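Local coordinates for histidine acid phosphatase (Bifidobacterium longum subsp. infantis, PDB 6RXD), which probably removes phosphate groups from inositol polyphosphates, phytate among them, and from 2,3-bisphosphoglycerate, as a histidine acid phosphatase of the MINPP1 subfamily, at residues Y38-A43 against T394-H399; D377-I382 against V446-Y451. All coordinates share one frame; numbering follows the deposited sequence.

Contact 1: residues Y38-A43 against T394-H399; sequences YTESMA and TFRFAH
Main-chain hydrogen bonds from T39, S41 and A43 join the strand to T394, R396 and A398, with E40 beside T394 in a parallel register. S41 N donates to T394 O at 3.0 Å, and A398 N to A43 O at 2.8 Å.

The charged pair is E40 with R396. The arginine chain is extended from CG to NE. Its NH1 and NH2 both grip E40 OE1, each at 3.0 Å, in a salt bridge with OE1 near the guanidinium plane. NH1 also donates to S41 O at 3.2 Å. The backbone N of R396 reaches that oxygen from the opposite face of the carbonyl. T394 CG2 lies over the centre of the guanidinium. Together these contacts fix the rotation of the guanidinium.

Among the hydroxyls, Y38 OH and T394 OG1 share a hydrogen bond of 2.7 Å. On the sheet face of S41, its OG meets the edge of the F395 ring, 3.3 Å from CD1. A water links S41 OG to R396 O.

Helix 372-386 packs on the E40 and R396 face, where D377 forms a second salt bridge with R396. Strand 445-453 pairs antiparallel with 34-44, and strand 132-137 flanks 391-398 in the same mixed sheet.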
loop_
_atom_site.group_PDB
_atom_site.type_symbol
_atom_site.label_atom_id
_atom_site.label_comp_id
_atom_site.label_asym_id
_atom_site.label_seq_id
_atom_site.Cartn_x
_atom_site.Cartn_y
_atom_site.Cartn_z
ATOM N N TYR A 38 -10.949 18.217 14.595
ATOM C CA TYR A 38 -11.173 17.031 13.777
ATOM C C TYR A 38 -9.849 16.419 13.356
ATOM O O TYR A 38 -8.850 17.126 13.220
ATOM C CB TYR A 38 -12.008 17.412 12.536
ATOM C CG TYR A 38 -12.387 16.243 11.649
ATOM C CD1 TYR A 38 -13.352 15.316 12.052
ATOM C CD2 TYR A 38 -11.792 16.073 10.400
ATOM C CE1 TYR A 38 -13.695 14.234 11.236
ATOM C CE2 TYR A 38 -12.133 15.010 9.582
ATOM C CZ TYR A 38 -13.070 14.094 10.001
ATOM O OH TYR A 38 -13.387 13.034 9.166
ATOM N N THR A 39 -9.833 15.108 13.155
ATOM C CA THR A 39 -8.695 14.490 12.477
ATOM C C THR A 39 -9.180 13.352 11.594
ATOM O O THR A 39 -10.260 12.817 11.817
ATOM C CB THR A 39 -7.635 13.992 13.477
ATOM O OG1 THR A 39 -6.454 13.588 12.763
ATOM C CG2 THR A 39 -8.164 12.816 14.310
ATOM N N GLU A 40 -8.407 12.979 10.577
ATOM C CA GLU A 40 -8.844 11.878 9.722
ATOM C C GLU A 40 -7.673 11.237 9.011
ATOM O O GLU A 40 -6.590 11.807 8.941
ATOM C CB GLU A 40 -9.871 12.350 8.696
ATOM C CG GLU A 40 -9.342 13.400 7.751
ATOM C CD GLU A 40 -10.345 13.769 6.696
ATOM O OE1 GLU A 40 -11.123 12.890 6.268
ATOM O OE2 GLU A 40 -10.369 14.953 6.301
ATOM N N SER A 41 -7.907 10.045 8.482
ATOM C CA SER A 41 -6.820 9.275 7.897
ATOM C C SER A 41 -7.307 8.348 6.807
ATOM O O SER A 41 -8.489 7.997 6.741
ATOM C CB SER A 41 -6.158 8.431 8.982
ATOM O OG SER A 41 -7.022 7.375 9.350
ATOM N N MET A 42 -6.388 7.946 5.939
ATOM C CA MET A 42 -6.604 6.736 5.158
ATOM C C MET A 42 -5.270 6.017 5.144
ATOM O O MET A 42 -4.230 6.620 4.859
ATOM C CB MET A 42 -7.075 7.046 3.731
ATOM C CG MET A 42 -7.415 5.795 2.902
ATOM S SD MET A 42 -5.977 4.985 2.135
ATOM C CE MET A 42 -5.499 6.211 0.905
ATOM N N ALA A 43 -5.303 4.731 5.460
ATOM C CA ALA A 43 -4.096 3.919 5.514
ATOM C C ALA A 43 -4.271 2.652 4.712
ATOM O O ALA A 43 -5.337 2.028 4.729
ATOM C CB ALA A 43 -3.758 3.562 6.969
ATOM N N THR A 394 -12.319 10.292 11.464
ATOM C CA THR A 394 -12.673 9.218 10.555
ATOM C C THR A 394 -11.378 8.517 10.200
ATOM O O THR A 394 -10.491 9.132 9.605
ATOM C CB THR A 394 -13.354 9.759 9.286
ATOM O OG1 THR A 394 -14.480 10.569 9.659
ATOM C CG2 THR A 394 -13.835 8.613 8.410
ATOM N N PHE A 395 -11.255 7.251 10.605
ATOM C CA PHE A 395 -10.057 6.454 10.335
ATOM C C PHE A 395 -10.400 5.382 9.301
ATOM O O PHE A 395 -11.245 4.514 9.551
ATOM C CB PHE A 395 -9.544 5.787 11.620
ATOM C CG PHE A 395 -9.112 6.759 12.696
ATOM C CD1 PHE A 395 -8.230 7.793 12.413
ATOM C CD2 PHE A 395 -9.589 6.626 13.991
ATOM C CE1 PHE A 395 -7.825 8.681 13.417
ATOM C CE2 PHE A 395 -9.197 7.505 14.998
ATOM C CZ PHE A 395 -8.308 8.534 14.710
ATOM N N ARG A 396 -9.754 5.451 8.136
ATOM C CA ARG A 396 -10.099 4.596 6.996
ATOM C C ARG A 396 -8.951 3.662 6.656
ATOM O O ARG A 396 -7.783 4.051 6.761
ATOM C CB ARG A 396 -10.378 5.447 5.749
ATOM C CG ARG A 396 -11.442 6.531 5.893
ATOM C CD ARG A 396 -11.346 7.457 4.701
ATOM N NE ARG A 396 -12.294 8.576 4.739
ATOM C CZ ARG A 396 -12.046 9.749 5.311
ATOM N NH1 ARG A 396 -10.884 9.966 5.914
ATOM N NH2 ARG A 396 -12.966 10.710 5.278
ATOM N N PHE A 397 -9.297 2.449 6.218
ATOM C CA PHE A 397 -8.313 1.400 5.941
ATOM C C PHE A 397 -8.582 0.759 4.597
ATOM O O PHE A 397 -9.702 0.345 4.314
ATOM C CB PHE A 397 -8.324 0.363 7.071
ATOM C CG PHE A 397 -7.981 0.968 8.391
ATOM C CD1 PHE A 397 -6.667 1.004 8.825
ATOM C CD2 PHE A 397 -8.962 1.617 9.143
ATOM C CE1 PHE A 397 -6.330 1.620 10.013
ATOM C CE2 PHE A 397 -8.637 2.241 10.333
ATOM C CZ PHE A 397 -7.325 2.249 10.772
ATOM N N ALA A 398 -7.553 0.707 3.754
ATOM C CA ALA A 398 -7.749 0.340 2.360
ATOM C C ALA A 398 -6.492 -0.278 1.755
ATOM O O ALA A 398 -5.844 -1.106 2.386
ATOM C CB ALA A 398 -8.222 1.568 1.551
ATOM N N HIS A 399 -6.136 0.143 0.545
ATOM C CA HIS A 399 -5.203 -0.621 -0.291
ATOM C C HIS A 399 -4.196 0.222 -1.050
ATOM O O HIS A 399 -4.342 1.440 -1.160
ATOM C CB HIS A 399 -6.022 -1.437 -1.296
ATOM C CG HIS A 399 -7.116 -2.217 -0.652
ATOM N ND1 HIS A 399 -6.948 -3.517 -0.230
ATOM C CD2 HIS A 399 -8.373 -1.857 -0.294
ATOM C CE1 HIS A 399 -8.063 -3.931 0.352
ATOM N NE2 HIS A 399 -8.940 -2.944 0.325
HETATM O O HOH W 1 -6.294 4.988 8.836
#

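Contact 2: residues D377-I382 against V446-Y451; sequences DFLNTI and VQWDVY
F378 and I382 face W448 and V450 where the helix segment 377-382 runs along the strand segment 446-451, their axes 10.9 Å apart at closest and their N-to-C directions 27° apart. The contact across them is apolar.

F378 and W448 carry most of it. The two rings form a T-shaped (edge-to-face) pair, with planes at 78°. The edge of F378 points at the indole face. F378 CD1 sits over the centre of the indole, 3.5 Å from W448 CD2. F378 CB lies over the six-membered ring too, as a CH-pi contact 4.2 Å from its centroid. Next to CD1 on the same edge, F378 CE1 reaches V446 CG1 at 4.2 Å.

This is a helix packed on one face of the mixed sheet of the histidine phosphatase fold. W448 stands on that face between V446 and V450, while Q447 and D449 point away from the helix.

The rim of the indole meets two aliphatic tips. I382 CD1 lies in the ring plane, 3.7 Å from W448 CE3. L379 CD2 is near the plane as well, 3.9 Å from W448 CZ3. The CG1 of I382 is anti to its carbonyl carbon, and chi2 of 170° then extends the chain to CD1. That methyl also touches V450 CG2 at 3.8 Å. An alanine in place of W448 would probably open a gap under the helix, leaving the F378 edge without its aromatic face and the L379 and I382 methyls without the indole rim. W448 also touches V468 and M470 of the adjacent strand 467-472.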
loop_
_atom_site.group_PDB
_atom_site.type_symbol
_atom_site.label_atom_id
_atom_site.label_comp_id
_atom_site.label_asym_id
_atom_site.label_seq_id
_atom_site.Cartn_x
_atom_site.Cartn_y
_atom_site.Cartn_z
ATOM N N ASP A 377 -14.470 12.951 0.089
ATOM C CA ASP A 377 -14.873 12.588 1.444
ATOM C C ASP A 377 -13.937 13.168 2.502
ATOM O O ASP A 377 -14.370 13.470 3.621
ATOM C CB ASP A 377 -14.953 11.069 1.622
ATOM C CG ASP A 377 -15.860 10.678 2.768
ATOM O OD1 ASP A 377 -17.048 11.060 2.726
ATOM O OD2 ASP A 377 -15.389 10.023 3.725
ATOM N N PHE A 378 -12.661 13.315 2.154
ATOM C CA PHE A 378 -11.702 13.948 3.068
ATOM C C PHE A 378 -12.177 15.356 3.403
ATOM O O PHE A 378 -12.071 15.807 4.544
ATOM C CB PHE A 378 -10.283 13.976 2.476
ATOM C CG PHE A 378 -9.352 12.942 3.062
ATOM C CD1 PHE A 378 -8.241 13.334 3.811
ATOM C CD2 PHE A 378 -9.590 11.587 2.878
ATOM C CE1 PHE A 378 -7.372 12.392 4.359
ATOM C CE2 PHE A 378 -8.724 10.628 3.423
ATOM C CZ PHE A 378 -7.618 11.036 4.164
ATOM N N LEU A 379 -12.730 16.047 2.416
ATOM C CA LEU A 379 -13.202 17.411 2.638
ATOM C C LEU A 379 -14.597 17.410 3.251
ATOM O O LEU A 379 -14.894 18.197 4.155
ATOM C CB LEU A 379 -13.185 18.199 1.324
ATOM C CG LEU A 379 -11.768 18.429 0.781
ATOM C CD1 LEU A 379 -11.800 18.824 -0.691
ATOM C CD2 LEU A 379 -11.016 19.479 1.604
ATOM N N ASN A 380 -15.454 16.515 2.766
ATOM C CA ASN A 380 -16.842 16.478 3.229
ATOM C C ASN A 380 -16.986 16.132 4.708
ATOM O O ASN A 380 -17.886 16.635 5.378
ATOM C CB ASN A 380 -17.672 15.502 2.393
ATOM C CG ASN A 380 -18.014 16.046 1.019
ATOM O OD1 ASN A 380 -17.965 17.252 0.788
ATOM N ND2 ASN A 380 -18.367 15.152 0.096
ATOM N N THR A 381 -16.130 15.250 5.212
ATOM C CA THR A 381 -16.202 14.883 6.622
ATOM C C THR A 381 -15.696 16.014 7.518
ATOM O O THR A 381 -16.114 16.129 8.675
ATOM C CB THR A 381 -15.468 13.553 6.950
ATOM O OG1 THR A 381 -14.087 13.667 6.607
ATOM C CG2 THR A 381 -16.085 12.373 6.211
ATOM N N ILE A 382 -14.800 16.849 6.994
ATOM C CA ILE A 382 -14.408 18.048 7.722
ATOM C C ILE A 382 -15.622 18.972 7.810
ATOM O O ILE A 382 -15.962 19.452 8.892
ATOM C CB ILE A 382 -13.231 18.783 7.056
ATOM C CG1 ILE A 382 -11.972 17.926 7.117
ATOM C CG2 ILE A 382 -12.967 20.122 7.754
ATOM C CD1 ILE A 382 -10.811 18.486 6.260
ATOM N N VAL A 446 -2.159 8.705 4.906
ATOM C CA VAL A 446 -2.265 10.149 4.884
ATOM C C VAL A 446 -3.166 10.524 6.046
ATOM O O VAL A 446 -4.210 9.908 6.238
ATOM C CB VAL A 446 -2.892 10.634 3.562
ATOM C CG1 VAL A 446 -3.242 12.123 3.643
ATOM C CG2 VAL A 446 -1.934 10.350 2.378
ATOM N N GLN A 447 -2.755 11.509 6.835
ATOM C CA GLN A 447 -3.582 11.993 7.941
ATOM C C GLN A 447 -3.712 13.511 7.852
ATOM O O GLN A 447 -2.744 14.205 7.515
ATOM C CB GLN A 447 -2.951 11.598 9.279
ATOM C CG GLN A 447 -2.810 10.081 9.471
ATOM C CD GLN A 447 -2.355 9.711 10.857
ATOM O OE1 GLN A 447 -2.835 10.261 11.852
ATOM N NE2 GLN A 447 -1.421 8.771 10.936
ATOM N N TRP A 448 -4.900 14.035 8.135
ATOM C CA TRP A 448 -5.074 15.487 8.196
ATOM C C TRP A 448 -5.561 15.849 9.579
ATOM O O TRP A 448 -6.468 15.188 10.105
ATOM C CB TRP A 448 -6.139 15.968 7.209
ATOM C CG TRP A 448 -5.778 15.903 5.751
ATOM C CD1 TRP A 448 -4.626 15.427 5.195
ATOM C CD2 TRP A 448 -6.606 16.328 4.667
ATOM N NE1 TRP A 448 -4.692 15.530 3.820
ATOM C CE2 TRP A 448 -5.899 16.081 3.475
ATOM C CE3 TRP A 448 -7.879 16.902 4.595
ATOM C CZ2 TRP A 448 -6.427 16.382 2.211
ATOM C CZ3 TRP A 448 -8.408 17.200 3.343
ATOM C CH2 TRP A 448 -7.675 16.945 2.171
ATOM N N ASP A 449 -4.992 16.914 10.144
ATOM C CA ASP A 449 -5.489 17.483 11.397
ATOM C C ASP A 449 -6.178 18.805 11.111
ATOM O O ASP A 449 -5.681 19.598 10.312
ATOM C CB ASP A 449 -4.334 17.737 12.364
ATOM C CG ASP A 449 -3.600 16.472 12.743
ATOM O OD1 ASP A 449 -4.243 15.411 12.832
ATOM O OD2 ASP A 449 -2.371 16.534 12.942
ATOM N N VAL A 450 -7.309 19.051 11.776
ATOM C CA VAL A 450 -8.062 20.275 11.541
ATOM C C VAL A 450 -8.279 21.013 12.848
ATOM O O VAL A 450 -8.768 20.435 13.821
ATOM C CB VAL A 450 -9.437 19.984 10.895
ATOM C CG1 VAL A 450 -10.169 21.289 10.566
ATOM C CG2 VAL A 450 -9.263 19.146 9.640
ATOM N N TYR A 451 -7.897 22.284 12.868
ATOM C CA TYR A 451 -8.060 23.113 14.052
ATOM C C TYR A 451 -8.954 24.299 13.711
ATOM O O TYR A 451 -9.152 24.624 12.536
ATOM C CB TYR A 451 -6.704 23.637 14.527
ATOM C CG TYR A 451 -5.826 22.679 15.317
ATOM C CD1 TYR A 451 -5.209 23.099 16.484
ATOM C CD2 TYR A 451 -5.599 21.374 14.895
ATOM C CE1 TYR A 451 -4.379 22.258 17.205
ATOM C CE2 TYR A 451 -4.768 20.519 15.622
ATOM C CZ TYR A 451 -4.165 20.970 16.767
ATOM O OH TYR A 451 -3.339 20.136 17.491
#

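Overall arrangement
Both contacts are buried and belong to the same mixed sheet. Contact 1 joins two of its strands and lies closer to the centre of the chain. Contact 2 packs a helix on a strand further out, where L379 is partly exposed. Strands 34-44 and 445-453 are neighbours, and helix 372-386 leads on to strand 391-398, so the contacts share one block with centres about 9 Å apart. Their chemistry differs. Contact 1 relies on backbone bonds and a buried charged pair, contact 2 on aromatic and aliphatic packing. Polar links connect them: Y38 OH is hydrogen-bonded to T381 OG1, and Y38 O accepts from V450 N.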